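Local coordinates for mandelate racemase/muconate lactonizing enzyme family protein (Roseovarius sp. TM1035, PDB 3T9P) that belongs to the enolase superfamily and probably catalyses a reaction that starts with removal of the proton alpha to a substrate carboxylate, at residues I64-I69 and T382-E387; G255-C260 and T305-N310; P279-M284 and H288-V293. One frame throughout, in Å; residues are numbered along the deposited sequence.

Contact 1 (I64-I69 and T382-E387). With SO4 (sulfate ion), chain D.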
ATOM      1  N   ILE A  64     -13.102   5.244  -0.010  1.00 11.50           N
ATOM      2  CA  ILE A  64     -11.870   5.620  -0.655  1.00  9.04           C
ATOM      3  C   ILE A  64     -12.072   5.961  -2.143  1.00 11.51           C
ATOM      4  O   ILE A  64     -11.493   6.880  -2.632  1.00 12.88           O
ATOM      5  CB  ILE A  64     -10.792   4.548  -0.483  1.00  8.13           C
ATOM      6  CG1 ILE A  64     -10.377   4.450   0.970  1.00  8.01           C
ATOM      7  CG2 ILE A  64      -9.619   4.807  -1.422  1.00  8.40           C
ATOM      8  CD1 ILE A  64      -9.463   3.398   1.309  1.00 13.26           C
ATOM      9  N   PHE A  65     -12.921   5.203  -2.815  1.00 11.33           N
ATOM     10  CA  PHE A  65     -13.179   5.406  -4.222  1.00 12.64           C
ATOM     11  C   PHE A  65     -13.713   6.809  -4.396  1.00 13.62           C
ATOM     12  O   PHE A  65     -13.254   7.544  -5.205  1.00 14.59           O
ATOM     13  CB  PHE A  65     -14.236   4.403  -4.708  1.00 12.35           C
ATOM     14  CG  PHE A  65     -14.642   4.569  -6.126  1.00 12.54           C
ATOM     15  CD1 PHE A  65     -14.033   3.845  -7.105  1.00 11.73           C
ATOM     16  CD2 PHE A  65     -15.644   5.447  -6.495  1.00 16.37           C
ATOM     17  CE1 PHE A  65     -14.389   3.997  -8.393  1.00 15.65           C
ATOM     18  CE2 PHE A  65     -16.028   5.585  -7.807  1.00 12.25           C
ATOM     19  CZ  PHE A  65     -15.411   4.885  -8.738  1.00 12.66           C
ATOM     20  N   HIS A  66     -14.662   7.159  -3.576  1.00 14.30           N
ATOM     21  CA  HIS A  66     -15.281   8.505  -3.746  1.00 16.26           C
ATOM     22  C   HIS A  66     -14.328   9.593  -3.231  1.00 16.29           C
ATOM     23  O   HIS A  66     -14.335  10.703  -3.746  1.00 17.66           O
ATOM     24  CB  HIS A  66     -16.632   8.642  -3.085  1.00 13.66           C
ATOM     25  CG  HIS A  66     -17.683   7.810  -3.782  1.00 13.57           C
ATOM     26  ND1 HIS A  66     -18.212   8.177  -4.996  1.00 16.96           N
ATOM     27  CD2 HIS A  66     -18.171   6.584  -3.511  1.00 13.87           C
ATOM     28  CE1 HIS A  66     -19.047   7.237  -5.416  1.00 17.41           C
ATOM     29  NE2 HIS A  66     -19.078   6.274  -4.515  1.00 14.60           N
ATOM     30  N   ARG A  67     -13.529   9.317  -2.241  1.00 14.81           N
ATOM     31  CA  ARG A  67     -12.540  10.295  -1.766  1.00 16.40           C
ATOM     32  C   ARG A  67     -11.355  10.582  -2.719  1.00 15.88           C
ATOM     33  O   ARG A  67     -10.962  11.663  -2.896  1.00 13.26           O
ATOM     34  CB  ARG A  67     -12.044   9.881  -0.376  1.00 15.71           C
ATOM     35  CG  ARG A  67     -11.258  10.897   0.405  1.00 20.88           C
ATOM     36  CD  ARG A  67     -12.052  11.886   1.234  1.00 17.30           C
ATOM     37  NE  ARG A  67     -13.052  11.332   2.103  1.00 17.71           N
ATOM     38  CZ  ARG A  67     -12.918  11.118   3.400  1.00 21.13           C
ATOM     39  NH1 ARG A  67     -11.807  11.409   4.043  1.00 15.39           N
ATOM     40  NH2 ARG A  67     -13.916  10.587   4.057  1.00 15.70           N
ATOM     41  N   GLN A  68     -10.816   9.507  -3.254  1.00 15.02           N
ATOM     42  CA  GLN A  68      -9.560   9.495  -3.942  1.00 15.80           C
ATOM     43  C   GLN A  68      -9.458   9.017  -5.404  1.00 16.19           C
ATOM     44  O   GLN A  68      -8.467   9.258  -6.022  1.00 15.83           O
ATOM     45  CB  GLN A  68      -8.495   8.827  -3.059  1.00 16.05           C
ATOM     46  CG  GLN A  68      -8.313   9.441  -1.708  1.00 15.78           C
ATOM     47  CD  GLN A  68      -7.416   8.651  -0.794  1.00 19.59           C
ATOM     48  OE1 GLN A  68      -6.236   8.893  -0.727  1.00 16.18           O
ATOM     49  NE2 GLN A  68      -7.961   7.737  -0.108  1.00 17.77           N
ATOM     50  N   ILE A  69     -10.479   8.365  -5.920  1.00 13.84           N
ATOM     51  CA  ILE A  69     -10.514   7.988  -7.316  1.00 13.89           C
ATOM     52  C   ILE A  69     -11.434   8.914  -8.134  1.00 15.59           C
ATOM     53  O   ILE A  69     -10.993   9.545  -9.033  1.00 16.06           O
ATOM     54  CB  ILE A  69     -10.930   6.495  -7.518  1.00 14.25           C
ATOM     55  CG1 ILE A  69     -10.053   5.552  -6.697  1.00 15.06           C
ATOM     56  CG2 ILE A  69     -10.998   6.105  -9.000  1.00  9.24           C
ATOM     57  CD1 ILE A  69      -8.757   5.400  -7.105  1.00 15.50           C
ATOM     58  N   THR A 382     -25.456  -0.288  -0.002  1.00 19.31           N
ATOM     59  CA  THR A 382     -25.158   1.087   0.339  1.00 17.54           C
ATOM     60  C   THR A 382     -24.803   1.838  -0.898  1.00 19.83           C
ATOM     61  O   THR A 382     -23.863   1.451  -1.595  1.00 18.53           O
ATOM     62  CB  THR A 382     -23.986   1.115   1.373  1.00 19.73           C
ATOM     63  OG1 THR A 382     -24.371   0.356   2.524  1.00 19.63           O
ATOM     64  CG2 THR A 382     -23.604   2.495   1.844  1.00 22.76           C
ATOM     65  N   TYR A 383     -25.516   2.940  -1.196  1.00 17.27           N
ATOM     66  CA  TYR A 383     -25.340   3.705  -2.425  1.00 19.09           C
ATOM     67  C   TYR A 383     -24.490   4.953  -2.191  1.00 19.76           C
ATOM     68  O   TYR A 383     -24.729   5.646  -1.206  1.00 20.78           O
ATOM     69  CB  TYR A 383     -26.713   4.123  -2.988  1.00 19.49           C
ATOM     70  CG  TYR A 383     -26.666   4.959  -4.229  1.00 18.18           C
ATOM     71  CD1 TYR A 383     -26.313   4.390  -5.486  1.00 16.92           C
ATOM     72  CD2 TYR A 383     -26.990   6.302  -4.176  1.00 19.81           C
ATOM     73  CE1 TYR A 383     -26.288   5.182  -6.649  1.00 18.35           C
ATOM     74  CE2 TYR A 383     -26.971   7.091  -5.343  1.00 19.70           C
ATOM     75  CZ  TYR A 383     -26.635   6.533  -6.555  1.00 16.29           C
ATOM     76  OH  TYR A 383     -26.596   7.314  -7.714  1.00 19.84           O
ATOM     77  N   GLN A 384     -23.583   5.309  -3.116  1.00 18.95           N
ATOM     78  CA  GLN A 384     -22.930   6.582  -3.038  1.00 17.54           C
ATOM     79  C   GLN A 384     -22.613   7.075  -4.428  1.00 17.88           C
ATOM     80  O   GLN A 384     -22.279   6.280  -5.336  1.00 17.80           O
ATOM     81  CB  GLN A 384     -21.704   6.504  -2.053  1.00 18.21           C
ATOM     82  CG  GLN A 384     -20.919   7.849  -1.941  1.00 17.72           C
ATOM     83  CD  GLN A 384     -19.797   7.816  -0.863  1.00 17.31           C
ATOM     84  OE1 GLN A 384     -19.609   6.803  -0.207  1.00 21.32           O
ATOM     85  NE2 GLN A 384     -19.076   8.975  -0.667  1.00 16.64           N
ATOM     86  N   VAL A 385     -22.719   8.377  -4.676  1.00 16.49           N
ATOM     87  CA  VAL A 385     -22.503   8.851  -6.026  1.00 18.68           C
ATOM     88  C   VAL A 385     -21.563  10.045  -6.103  1.00 19.94           C
ATOM     89  O   VAL A 385     -21.563  10.903  -5.203  1.00 21.18           O
ATOM     90  CB  VAL A 385     -23.901   9.200  -6.723  1.00 19.05           C
ATOM     91  CG1 VAL A 385     -24.649  10.289  -5.879  1.00 23.17           C
ATOM     92  CG2 VAL A 385     -23.677   9.643  -8.147  1.00 20.59           C
ATOM     93  N   SER A 386     -20.728  10.119  -7.145  1.00 20.23           N
ATOM     94  CA  SER A 386     -19.977  11.332  -7.418  1.00 21.71           C
ATOM     95  C   SER A 386     -20.293  11.789  -8.837  1.00 23.87           C
ATOM     96  O   SER A 386     -20.305  10.956  -9.773  1.00 20.83           O
ATOM     97  CB  SER A 386     -18.432  11.026  -7.348  1.00 22.00           C
ATOM     98  OG  SER A 386     -18.011  10.718  -6.010  1.00 20.48           O
ATOM     99  N   GLU A 387     -20.517  13.094  -9.042  1.00 25.96           N
ATOM    100  CA  GLU A 387     -20.803  13.618 -10.414  1.00 31.14           C
ATOM    101  C   GLU A 387     -20.297  15.006 -10.686  1.00 32.48           C
ATOM    102  O   GLU A 387     -20.056  15.716  -9.739  1.00 32.87           O
ATOM    103  CB  GLU A 387     -22.284  13.608 -10.760  1.00 32.58           C
ATOM    104  CG  GLU A 387     -23.242  14.233  -9.773  1.00 38.21           C
ATOM    105  CD  GLU A 387     -24.660  13.627  -9.979  1.00 47.34           C
ATOM    106  OE1 GLU A 387     -25.479  13.754  -9.033  1.00 48.29           O
ATOM    107  OE2 GLU A 387     -24.904  12.978 -11.064  1.00 46.89           O
TER
HETATM  108  S   SO4 D 390     -17.727   9.863   2.922  1.00 50.18           S
HETATM  109  O1  SO4 D 390     -18.682  10.963   2.676  1.00 52.51           O
HETATM  110  O2  SO4 D 390     -16.468  10.558   3.208  1.00 48.64           O
HETATM  111  O3  SO4 D 390     -18.186   9.031   4.043  1.00 52.65           O
HETATM  112  O4  SO4 D 390     -17.516   8.976   1.746  1.00 54.10           O
HETATM  113  O   HOH W   1     -16.221  12.137  -5.036  1.00 26.73           O
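The imidazole of H66 reaches from helix 58-73 to the C-terminal strand, where Q384 stacks on one face and S386 meets its edge. The side chains of H66 and Q384 run past each other in opposite directions. The CG of Q384 sits 3.6 Å from the centroid of the H66 ring, a CH-pi contact over the face, and the amide that follows is nearly parallel to the imidazole, the planes 15° apart. Q384 reaches this position because CG is anti to the backbone N and the chain beyond stays extended. F65 of the same helix backs the other face, its CD2 standing 3.9 Å above the plane of the H66 ring. In the N-terminal capping domain of the enolase superfamily, helix 58-73 follows an antiparallel sheet; here strand 382-387 joins that sheet beside strand 25-32. The helix and strand segments run only 14° from parallel, with axes 9.2 Å apart. S386 OG meets the ring near its plane, 2.7 Å from H66 ND1, in a hydrogen bond of 162° whose donor may be either atom. H66 NE2 is bonded to T30 OG1 of the neighbouring strand, so both ring nitrogens are engaged, which should largely fix the rotation of the imidazole. A water closes a second route between the segments, giving a proton to H66 O and lying within hydrogen-bonding distance of S386 OG. On the outer side a sulfate, probably from the crystallisation liquor, joins Q384 to R67: Q384 NE2 donates to its O4 over 2.9 Å, and R67 NH2 reaches its O2 over 2.7 Å. The same NH2 forms a salt bridge with D59 of the second subunit.

Contact 2 (G255-C260 and T305-N310)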
ATOM      1  N   GLY A 255       3.763 -16.981  -7.492  1.00 14.36           N
ATOM      2  CA  GLY A 255       3.516 -15.999  -6.487  1.00 15.11           C
ATOM      3  C   GLY A 255       3.135 -14.650  -7.070  1.00 14.46           C
ATOM      4  O   GLY A 255       3.229 -14.450  -8.307  1.00 14.02           O
ATOM      5  N   GLY A 256       2.611 -13.780  -6.204  1.00 13.35           N
ATOM      6  CA  GLY A 256       2.357 -12.356  -6.538  1.00 12.77           C
ATOM      7  C   GLY A 256       0.944 -11.859  -6.214  1.00 15.01           C
ATOM      8  O   GLY A 256       0.635 -10.731  -6.480  1.00 15.34           O
ATOM      9  N   GLU A 257       0.064 -12.732  -5.740  1.00 12.10           N
ATOM     10  CA  GLU A 257      -1.338 -12.383  -5.367  1.00 15.32           C
ATOM     11  C   GLU A 257      -1.430 -11.048  -4.665  1.00 14.18           C
ATOM     12  O   GLU A 257      -2.326 -10.235  -5.005  1.00 14.32           O
ATOM     13  CB  GLU A 257      -1.930 -13.499  -4.433  1.00 14.62           C
ATOM     14  CG  GLU A 257      -3.206 -13.122  -3.692  1.00 22.27           C
ATOM     15  CD  GLU A 257      -3.741 -14.190  -2.655  1.00 27.33           C
ATOM     16  OE1 GLU A 257      -2.970 -15.047  -2.171  1.00 21.73           O
ATOM     17  OE2 GLU A 257      -4.966 -14.065  -2.266  1.00 28.01           O
ATOM     18  N   GLN A 258      -0.541 -10.786  -3.691  1.00 14.09           N
ATOM     19  CA  GLN A 258      -0.647  -9.563  -2.909  1.00 12.25           C
ATOM     20  C   GLN A 258       0.270  -8.435  -3.431  1.00 14.76           C
ATOM     21  O   GLN A 258       0.382  -7.379  -2.791  1.00 14.53           O
ATOM     22  CB  GLN A 258      -0.250  -9.830  -1.468  1.00 10.82           C
ATOM     23  CG  GLN A 258      -1.276 -10.702  -0.686  1.00 15.16           C
ATOM     24  CD  GLN A 258      -1.044 -12.188  -0.744  1.00 16.10           C
ATOM     25  OE1 GLN A 258       0.020 -12.695  -1.156  1.00 16.29           O
ATOM     26  NE2 GLN A 258      -2.041 -12.911  -0.350  1.00 10.18           N
ATOM     27  N   ASP A 259       0.938  -8.661  -4.569  1.00 13.49           N
ATOM     28  CA  ASP A 259       1.806  -7.604  -5.084  1.00 16.65           C
ATOM     29  C   ASP A 259       0.995  -6.640  -5.901  1.00 14.46           C
ATOM     30  O   ASP A 259       0.376  -7.094  -6.839  1.00 15.41           O
ATOM     31  CB  ASP A 259       2.905  -8.263  -5.955  1.00 16.74           C
ATOM     32  CG  ASP A 259       4.000  -8.842  -5.070  1.00 21.41           C
ATOM     33  OD1 ASP A 259       3.868  -9.964  -4.513  1.00 20.42           O
ATOM     34  OD2 ASP A 259       4.979  -8.097  -4.847  1.00 24.08           O
ATOM     35  N   CYS A 260       0.943  -5.343  -5.534  1.00 14.38           N
ATOM     36  CA  CYS A 260       0.059  -4.454  -6.261  1.00 16.00           C
ATOM     37  C   CYS A 260       0.738  -3.200  -6.895  1.00 15.89           C
ATOM     38  O   CYS A 260       0.082  -2.424  -7.621  1.00 16.50           O
ATOM     39  CB  CYS A 260      -1.119  -3.992  -5.391  1.00 17.15           C
ATOM     40  SG  CYS A 260      -0.638  -3.022  -3.974  1.00 17.66           S
ATOM     41  N   THR A 305      -0.344 -16.894 -14.320  1.00 13.06           N
ATOM     42  CA  THR A 305      -1.503 -17.723 -13.887  1.00 14.25           C
ATOM     43  C   THR A 305      -2.192 -16.900 -12.769  1.00 13.92           C
ATOM     44  O   THR A 305      -1.834 -17.056 -11.609  1.00 14.56           O
ATOM     45  CB  THR A 305      -1.014 -19.130 -13.434  1.00 15.90           C
ATOM     46  OG1 THR A 305      -0.435 -19.820 -14.578  1.00 18.91           O
ATOM     47  CG2 THR A 305      -2.183 -20.022 -12.963  1.00 14.56           C
ATOM     48  N   PRO A 306      -3.130 -16.021 -13.132  1.00 14.65           N
ATOM     49  CA  PRO A 306      -3.648 -14.987 -12.170  1.00 13.85           C
ATOM     50  C   PRO A 306      -4.420 -15.626 -10.963  1.00 14.58           C
ATOM     51  O   PRO A 306      -4.856 -16.857 -11.028  1.00 14.69           O
ATOM     52  CB  PRO A 306      -4.676 -14.209 -13.002  1.00 14.64           C
ATOM     53  CG  PRO A 306      -4.319 -14.544 -14.514  1.00 14.79           C
ATOM     54  CD  PRO A 306      -3.852 -15.988 -14.452  1.00 13.79           C
ATOM     55  N   HIS A 307      -4.506 -14.873  -9.887  1.00 13.85           N
ATOM     56  CA  HIS A 307      -5.169 -15.326  -8.654  1.00 13.66           C
ATOM     57  C   HIS A 307      -6.595 -14.796  -8.766  1.00 14.71           C
ATOM     58  O   HIS A 307      -6.800 -13.578  -9.108  1.00 13.05           O
ATOM     59  CB  HIS A 307      -4.427 -14.695  -7.464  1.00 15.36           C
ATOM     60  CG  HIS A 307      -5.226 -14.752  -6.194  1.00 16.92           C
ATOM     61  ND1 HIS A 307      -6.265 -13.879  -5.952  1.00 11.30           N
ATOM     62  CD2 HIS A 307      -5.205 -15.623  -5.151  1.00 17.39           C
ATOM     63  CE1 HIS A 307      -6.802 -14.149  -4.773  1.00 15.56           C
ATOM     64  NE2 HIS A 307      -6.181 -15.199  -4.269  1.00 16.40           N
ATOM     65  N   ALA A 308      -7.609 -15.646  -8.468  1.00 14.00           N
ATOM     66  CA  ALA A 308      -9.002 -15.249  -8.461  1.00 15.30           C
ATOM     67  C   ALA A 308      -9.593 -16.184  -7.421  1.00 16.85           C
ATOM     68  O   ALA A 308      -9.802 -17.343  -7.729  1.00 17.20           O
ATOM     69  CB  ALA A 308      -9.736 -15.512  -9.889  1.00 15.75           C
ATOM     70  N   ALA A 309     -10.004 -15.667  -6.280  1.00 16.10           N
ATOM     71  CA  ALA A 309     -10.294 -16.609  -5.183  1.00 16.95           C
ATOM     72  C   ALA A 309     -11.751 -16.635  -4.763  1.00 16.05           C
ATOM     73  O   ALA A 309     -12.083 -17.325  -3.816  1.00 16.58           O
ATOM     74  CB  ALA A 309      -9.358 -16.340  -3.994  1.00 18.60           C
ATOM     75  N   ASN A 310     -12.637 -15.961  -5.520  1.00 15.83           N
ATOM     76  CA  ASN A 310     -14.048 -16.021  -5.254  1.00 14.77           C
ATOM     77  C   ASN A 310     -14.851 -15.770  -6.506  1.00 15.94           C
ATOM     78  O   ASN A 310     -14.292 -15.310  -7.516  1.00 14.83           O
ATOM     79  CB  ASN A 310     -14.456 -15.067  -4.078  1.00 12.90           C
ATOM     80  CG  ASN A 310     -14.157 -13.635  -4.362  1.00 10.47           C
ATOM     81  OD1 ASN A 310     -14.730 -13.036  -5.235  1.00 12.72           O
ATOM     82  ND2 ASN A 310     -13.198 -13.051  -3.606  1.00 13.48           N
TER
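E257 lies across the face of the H307 imidazole, at the mouth of the enolase-superfamily barrel, where loops after the strands line the probable active site. The tight part is the stack itself. E257 keeps CG trans to its N (chi1 165°) and extends beyond, which sets CG 3.5 Å from the centroid of the H307 ring, and its carboxylate is tilted 28° from the ring plane. E257 OE2 comes within 2.6 Å of H307 NE2, yet the angle is too poor for a hydrogen bond. This polar end faces the second subunit, where OE2 forms a salt bridge with K94 and lies near a bound formic acid. The loose side is at A309, whose CB comes no nearer than 5.2 Å to E257 OE2. The other ring nitrogen of H307 bonds to D280, a pairing that recalls the His-Asp dyad of mandelate racemase. Replacing H307 with an alanine would probably leave D280 without its imidazole mate and deprive the E257 chain of the face on which it rests. The backbone presenting E257 is a type I turn from G256 to D259, closed by D259 N donating to G256 O at 2.8 Å.

Contact 3 (P279-M284 and H288-V293). With FMT (formic acid), chain E.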
ATOM      1  N   PRO A 279      -0.677 -12.165 -10.558  1.00 13.85           N
ATOM      2  CA  PRO A 279      -1.353 -10.943 -10.104  1.00 13.75           C
ATOM      3  C   PRO A 279      -2.844 -11.286  -9.891  1.00 13.19           C
ATOM      4  O   PRO A 279      -3.367 -12.255 -10.523  1.00 12.20           O
ATOM      5  CB  PRO A 279      -1.245  -9.981 -11.351  1.00 12.62           C
ATOM      6  CG  PRO A 279      -1.161 -10.910 -12.536  1.00 16.23           C
ATOM      7  CD  PRO A 279      -0.304 -12.111 -11.988  1.00 14.18           C
ATOM      8  N   ASP A 280      -3.532 -10.438  -9.168  1.00 11.16           N
ATOM      9  CA  ASP A 280      -4.954 -10.537  -8.992  1.00 12.47           C
ATOM     10  C   ASP A 280      -5.505  -9.274  -9.572  1.00 11.37           C
ATOM     11  O   ASP A 280      -5.117  -8.185  -9.152  1.00 13.70           O
ATOM     12  CB  ASP A 280      -5.271 -10.618  -7.451  1.00 12.33           C
ATOM     13  CG  ASP A 280      -6.805 -10.618  -7.142  1.00 14.68           C
ATOM     14  OD1 ASP A 280      -7.453  -9.594  -7.327  1.00 13.47           O
ATOM     15  OD2 ASP A 280      -7.311 -11.689  -6.711  1.00 15.23           O
ATOM     16  N   VAL A 281      -6.452  -9.401 -10.513  1.00 12.53           N
ATOM     17  CA  VAL A 281      -6.935  -8.202 -11.273  1.00 13.03           C
ATOM     18  C   VAL A 281      -7.392  -7.072 -10.278  1.00 12.27           C
ATOM     19  O   VAL A 281      -7.140  -5.833 -10.446  1.00 11.61           O
ATOM     20  CB  VAL A 281      -8.041  -8.636 -12.292  1.00 11.79           C
ATOM     21  CG1 VAL A 281      -8.756  -7.362 -12.908  1.00 14.14           C
ATOM     22  CG2 VAL A 281      -7.423  -9.406 -13.348  1.00 12.29           C
ATOM     23  N   MET A 282      -8.133  -7.496  -9.272  1.00 11.18           N
ATOM     24  CA  MET A 282      -8.837  -6.538  -8.369  1.00 12.89           C
ATOM     25  C   MET A 282      -7.821  -5.973  -7.363  1.00 11.61           C
ATOM     26  O   MET A 282      -7.939  -4.823  -7.034  1.00 14.29           O
ATOM     27  CB  MET A 282      -9.950  -7.239  -7.519  1.00 10.63           C
ATOM     28  CG  MET A 282     -11.243  -7.423  -8.221  1.00 13.70           C
ATOM     29  SD  MET A 282     -11.342  -7.509 -10.051  1.00 14.67           S
ATOM     30  CE  MET A 282     -13.108  -7.116 -10.273  1.00 13.51           C
ATOM     31  N   TYR A 283      -6.837  -6.750  -6.860  1.00 10.01           N
ATOM     32  CA  TYR A 283      -5.834  -6.135  -5.975  1.00  9.02           C
ATOM     33  C   TYR A 283      -4.856  -5.245  -6.744  1.00  9.05           C
ATOM     34  O   TYR A 283      -4.145  -4.396  -6.164  1.00  9.93           O
ATOM     35  CB  TYR A 283      -5.014  -7.225  -5.242  1.00  7.20           C
ATOM     36  CG  TYR A 283      -5.786  -8.102  -4.325  1.00 11.65           C
ATOM     37  CD1 TYR A 283      -6.839  -7.597  -3.572  1.00 15.24           C
ATOM     38  CD2 TYR A 283      -5.394  -9.455  -4.128  1.00 10.65           C
ATOM     39  CE1 TYR A 283      -7.557  -8.428  -2.638  1.00 14.54           C
ATOM     40  CE2 TYR A 283      -6.042 -10.273  -3.214  1.00 12.02           C
ATOM     41  CZ  TYR A 283      -7.130  -9.742  -2.477  1.00 19.20           C
ATOM     42  OH  TYR A 283      -7.765 -10.552  -1.600  1.00 16.08           O
ATOM     43  N   MET A 284      -4.729  -5.514  -8.028  1.00 11.21           N
ATOM     44  CA  MET A 284      -3.736  -4.777  -8.866  1.00 12.58           C
ATOM     45  C   MET A 284      -4.226  -3.351  -9.236  1.00 12.85           C
ATOM     46  O   MET A 284      -3.419  -2.476  -9.612  1.00 12.80           O
ATOM     47  CB  MET A 284      -3.658  -5.471 -10.247  1.00 11.78           C
ATOM     48  CG  MET A 284      -2.534  -6.520 -10.272  1.00 14.25           C
ATOM     49  SD  MET A 284      -0.901  -5.932  -9.740  1.00 18.23           S
ATOM     50  CE  MET A 284      -0.654  -4.518 -10.775  1.00 16.63           C
ATOM     51  N   HIS A 288      -5.799  -2.676 -17.026  1.00 15.25           N
ATOM     52  CA  HIS A 288      -4.608  -2.009 -17.591  1.00 16.18           C
ATOM     53  C   HIS A 288      -3.420  -2.359 -16.727  1.00 15.62           C
ATOM     54  O   HIS A 288      -2.374  -2.670 -17.239  1.00 15.73           O
ATOM     55  CB  HIS A 288      -4.796  -0.460 -17.589  1.00 16.34           C
ATOM     56  CG  HIS A 288      -5.507   0.070 -18.804  1.00 18.16           C
ATOM     57  ND1 HIS A 288      -5.046  -0.149 -20.088  1.00 18.05           N
ATOM     58  CD2 HIS A 288      -6.590   0.874 -18.924  1.00 19.45           C
ATOM     59  CE1 HIS A 288      -5.877   0.431 -20.955  1.00 25.34           C
ATOM     60  NE2 HIS A 288      -6.810   1.084 -20.270  1.00 21.96           N
ATOM     61  N   ARG A 289      -3.552  -2.262 -15.399  1.00 14.22           N
ATOM     62  CA  ARG A 289      -2.414  -2.509 -14.539  1.00 13.65           C
ATOM     63  C   ARG A 289      -2.023  -3.973 -14.548  1.00 13.06           C
ATOM     64  O   ARG A 289      -0.826  -4.256 -14.570  1.00 15.10           O
ATOM     65  CB  ARG A 289      -2.671  -1.993 -13.130  1.00 12.98           C
ATOM     66  CG  ARG A 289      -2.731  -0.431 -13.090  1.00 10.68           C
ATOM     67  CD  ARG A 289      -2.927   0.072 -11.585  1.00  7.71           C
ATOM     68  NE  ARG A 289      -1.915  -0.446 -10.615  1.00 12.33           N
ATOM     69  CZ  ARG A 289      -0.670  -0.021 -10.546  1.00 18.66           C
ATOM     70  NH1 ARG A 289      -0.276   0.998 -11.384  1.00 13.40           N
ATOM     71  NH2 ARG A 289       0.182  -0.532  -9.643  1.00 10.27           N
ATOM     72  N   THR A 290      -3.005  -4.883 -14.617  1.00 13.06           N
ATOM     73  CA  THR A 290      -2.639  -6.312 -14.665  1.00 15.42           C
ATOM     74  C   THR A 290      -1.851  -6.641 -16.001  1.00 15.25           C
ATOM     75  O   THR A 290      -0.851  -7.369 -15.996  1.00 15.93           O
ATOM     76  CB  THR A 290      -3.924  -7.179 -14.525  1.00 16.68           C
ATOM     77  OG1 THR A 290      -4.485  -6.808 -13.265  1.00 12.73           O
ATOM     78  CG2 THR A 290      -3.571  -8.714 -14.466  1.00 14.31           C
ATOM     79  N   LEU A 291      -2.354  -6.093 -17.104  1.00 14.34           N
ATOM     80  CA  LEU A 291      -1.684  -6.186 -18.418  1.00 15.86           C
ATOM     81  C   LEU A 291      -0.228  -5.724 -18.373  1.00 16.02           C
ATOM     82  O   LEU A 291       0.634  -6.369 -18.968  1.00 19.31           O
ATOM     83  CB  LEU A 291      -2.473  -5.355 -19.461  1.00 14.82           C
ATOM     84  CG  LEU A 291      -3.764  -6.045 -19.921  1.00 16.35           C
ATOM     85  CD1 LEU A 291      -4.585  -4.990 -20.770  1.00 19.09           C
ATOM     86  CD2 LEU A 291      -3.410  -7.390 -20.717  1.00 17.74           C
ATOM     87  N   GLN A 292       0.073  -4.669 -17.612  1.00 16.60           N
ATOM     88  CA  GLN A 292       1.430  -4.183 -17.402  1.00 17.38           C
ATOM     89  C   GLN A 292       2.298  -5.266 -16.699  1.00 17.08           C
ATOM     90  O   GLN A 292       3.408  -5.615 -17.213  1.00 15.71           O
ATOM     91  CB  GLN A 292       1.417  -2.820 -16.667  1.00 17.04           C
ATOM     92  CG  GLN A 292       2.820  -2.225 -16.356  1.00 25.11           C
ATOM     93  CD  GLN A 292       3.697  -1.898 -17.628  1.00 36.60           C
ATOM     94  OE1 GLN A 292       3.192  -1.410 -18.666  1.00 36.07           O
ATOM     95  NE2 GLN A 292       5.015  -2.225 -17.536  1.00 40.89           N
ATOM     96  N   VAL A 293       1.741  -5.920 -15.666  1.00 14.87           N
ATOM     97  CA  VAL A 293       2.406  -7.048 -15.064  1.00 14.47           C
ATOM     98  C   VAL A 293       2.607  -8.211 -16.057  1.00 14.16           C
ATOM     99  O   VAL A 293       3.684  -8.808 -16.054  1.00 16.72           O
ATOM    100  CB  VAL A 293       1.713  -7.508 -13.748  1.00 14.71           C
ATOM    101  CG1 VAL A 293       2.400  -8.807 -13.214  1.00 14.50           C
ATOM    102  CG2 VAL A 293       1.736  -6.313 -12.713  1.00 16.74           C
TER
HETATM  103  C   FMT E 391      -8.295 -13.832  -1.510  1.00 28.09           C
HETATM  104  O1  FMT E 391      -8.590 -14.395  -0.396  1.00 29.41           O
HETATM  105  O2  FMT E 391      -7.283 -13.138  -1.695  1.00 22.66           O
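T290 of helix 287-299 reaches to segment 279-284, crossing V281 at about a right angle and M284 obliquely, with OG1 3.4 Å from M284 CB. The turn leads from barrel strand 276-277 into the following helix. T290 OG1 is also bonded to G286 O, while the T290 methyl CG2, anti to the backbone N, rests 3.8 Å from CG of P279. Further along, M284 bends at chi2 and chi3, which carries its CE back to the helix, 3.6 Å from CG2 of V293. W265 of helix 262-270 also packs against P279, M284 and V293. R289 closes the other end: NE donates to M284 O over 2.7 Å, the acceptor lying in the guanidinium plane and the donor almost in line with the C=O bond (173°). Before the short helix, D280 is the N-cap; its OD1 accepts from Y283 N at 2.9 Å and weakly from M282 N, while OD2 is bonded to H307. Y283 points its hydroxyl elsewhere, donating to O2 of a formic acid that K94 of the second subunit also binds. The buried carbonyl of M284 is paired with a cationic group, and that charge would be expected to polarise the C=O bond.

In the fold
Contacts 2 and 3 touch, their centres about 9 Å apart, and together they line one side of the probable active site. H307 ND1 lies 2.5 Å from D280 OD2, so the cap of the short helix in contact 3 also holds the imidazole of contact 2. A second tie joins R289 NH2 to C260 O at 2.8 Å. The formic acid on Y283 sits close to E257 as well, with K94 of the second subunit beside both, which suggests a pocket completed by the neighbouring subunit. Contact 1 stands apart in the capping domain, its centre about 26 Å from that of contact 2 and about 22 Å from that of contact 3, although it too touches the second subunit.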